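Local coordinates for protein putative fimbriae assembly chaperone (Salmonella typhimurium, PDB 2CO7) that probably acts as a periplasmic chaperone that assists the folding of fimbrial subunits and their delivery for assembly on the cell surface, at residues Y40-V44 with I97-P102. Numbering follows the deposited sequence.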
loop_
_atom_site.group_PDB
_atom_site.type_symbol
_atom_site.label_atom_id
_atom_site.label_comp_id
_atom_site.label_asym_id
_atom_site.label_seq_id
_atom_site.Cartn_x
_atom_site.Cartn_y
_atom_site.Cartn_z
ATOM N N TYR B 40 -13.078 17.972 8.932
ATOM C CA TYR B 40 -12.477 19.178 8.375
ATOM C C TYR B 40 -12.069 18.863 6.929
ATOM O O TYR B 40 -11.986 17.700 6.561
ATOM C CB TYR B 40 -11.257 19.615 9.210
ATOM C CG TYR B 40 -10.189 18.556 9.446
ATOM C CD1 TYR B 40 -9.230 18.274 8.478
ATOM C CD2 TYR B 40 -10.101 17.885 10.681
ATOM C CE1 TYR B 40 -8.225 17.304 8.706
ATOM C CE2 TYR B 40 -9.108 16.927 10.915
ATOM C CZ TYR B 40 -8.163 16.671 9.935
ATOM O OH TYR B 40 -7.170 15.752 10.180
ATOM N N PRO B 41 -11.823 19.898 6.100
ATOM C CA PRO B 41 -11.547 19.666 4.674
ATOM C C PRO B 41 -10.140 19.086 4.432
ATOM O O PRO B 41 -9.201 19.389 5.187
ATOM C CB PRO B 41 -11.646 21.080 4.045
ATOM C CG PRO B 41 -12.108 21.982 5.129
ATOM C CD PRO B 41 -11.769 21.335 6.437
ATOM N N ILE B 42 -10.030 18.249 3.414
ATOM C CA ILE B 42 -8.753 17.712 2.959
ATOM C C ILE B 42 -8.561 17.928 1.467
ATOM O O ILE B 42 -9.518 18.076 0.730
ATOM C CB ILE B 42 -8.600 16.214 3.280
ATOM C CG1 ILE B 42 -9.585 15.369 2.486
ATOM C CG2 ILE B 42 -8.706 15.986 4.775
ATOM C CD1 ILE B 42 -9.374 13.819 2.601
ATOM N N LEU B 43 -7.307 17.942 1.040
ATOM C CA LEU B 43 -6.984 18.027 -0.375
ATOM C C LEU B 43 -6.657 16.617 -0.866
ATOM O O LEU B 43 -6.038 15.816 -0.156
ATOM C CB LEU B 43 -5.806 18.976 -0.621
ATOM C CG LEU B 43 -5.944 20.457 -0.282
ATOM C CD1 LEU B 43 -4.673 21.281 -0.656
ATOM C CD2 LEU B 43 -7.171 21.025 -1.006
ATOM N N VAL B 44 -7.087 16.309 -2.076
ATOM C CA VAL B 44 -6.895 14.971 -2.616
ATOM C C VAL B 44 -6.300 15.042 -4.025
ATOM O O VAL B 44 -6.675 15.907 -4.809
ATOM C CB VAL B 44 -8.200 14.150 -2.616
ATOM C CG1 VAL B 44 -7.930 12.699 -3.025
ATOM C CG2 VAL B 44 -8.825 14.124 -1.236
ATOM N N ILE B 97 -4.542 7.432 -4.209
ATOM C CA ILE B 97 -5.267 8.580 -3.691
ATOM C C ILE B 97 -4.374 9.152 -2.618
ATOM O O ILE B 97 -4.121 8.459 -1.625
ATOM C CB ILE B 97 -6.598 8.105 -3.010
ATOM C CG1 ILE B 97 -7.539 7.405 -3.996
ATOM C CG2 ILE B 97 -7.302 9.248 -2.246
ATOM C CD1 ILE B 97 -7.726 8.103 -5.277
ATOM N N LYS B 98 -3.868 10.366 -2.846
ATOM C CA LYS B 98 -3.060 11.090 -1.856
ATOM C C LYS B 98 -3.956 12.080 -1.130
ATOM O O LYS B 98 -4.625 12.911 -1.775
ATOM C CB LYS B 98 -1.931 11.885 -2.522
ATOM C CG LYS B 98 -1.027 12.623 -1.500
ATOM C CD LYS B 98 0.019 13.536 -2.160
ATOM C CE LYS B 98 0.925 12.755 -3.113
ATOM N NZ LYS B 98 1.839 11.857 -2.330
ATOM N N ALA B 99 -3.935 12.007 0.201
ATOM C CA ALA B 99 -4.805 12.864 1.025
ATOM C C ALA B 99 -3.910 13.673 1.948
ATOM O O ALA B 99 -2.996 13.144 2.586
ATOM C CB ALA B 99 -5.818 12.036 1.812
ATOM N N VAL B 100 -4.199 14.964 2.004
ATOM C CA VAL B 100 -3.357 15.942 2.680
ATOM C C VAL B 100 -4.242 16.843 3.565
ATOM O O VAL B 100 -5.128 17.531 3.053
ATOM C CB VAL B 100 -2.562 16.769 1.628
ATOM C CG1 VAL B 100 -1.798 17.865 2.270
ATOM C CG2 VAL B 100 -1.621 15.832 0.820
ATOM N N PRO B 101 -3.975 16.852 4.891
ATOM C CA PRO B 101 -4.738 17.665 5.823
ATOM C C PRO B 101 -4.225 19.102 5.869
ATOM O O PRO B 101 -3.104 19.348 5.441
ATOM C CB PRO B 101 -4.493 16.991 7.176
ATOM C CG PRO B 101 -3.149 16.312 7.049
ATOM C CD PRO B 101 -2.915 16.052 5.556
ATOM N N PRO B 102 -5.017 20.030 6.413
ATOM C CA PRO B 102 -4.520 21.400 6.560
ATOM C C PRO B 102 -3.381 21.450 7.576
ATOM O O PRO B 102 -3.297 20.563 8.415
ATOM C CB PRO B 102 -5.731 22.183 7.083
ATOM C CG PRO B 102 -6.826 21.243 7.279
ATOM C CD PRO B 102 -6.392 19.856 6.928
#
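On the buried face of this strand pair V44 meets I97, CG1 to CG2 at 3.6 Å. V44 CG1 lies anti to its own backbone N (chi1 -173°), a rotation that also lays it beside K98 O. Further along, I42 brings CD1 to within 4.1 Å of A99 CB; a methyl as small as alanine's suits a place where F12 of strand 10-16 covers both residues. The beta-branched I42, V44 and I97 suit this face: branching at CB favours an extended backbone, and their methyls fill the interior. The backbones run antiparallel, and L43 and V100 form a hydrogen-bonded pair: L43 N to V100 O and V100 N to L43 O, each 3.0 Å, the first nearly straight at 172°. This joins strands 42-50 and 91-100 of the immunoglobulin-like N-terminal domain of a PapD-family chaperone. The opposite face is looser: L43 and V100 point outward there, the leucine exposed, and L43 CB stays 4.0 Å from V100 O, as does V100 CB from L43 O. Past the strand ends, P101 and P102, which have no N-H to continue the ladder, pack against Y40 instead. The phenol ring is met obliquely by P102 CD, 3.6 Å from Y40 CD1, while its OH hydrogen-bonds K10.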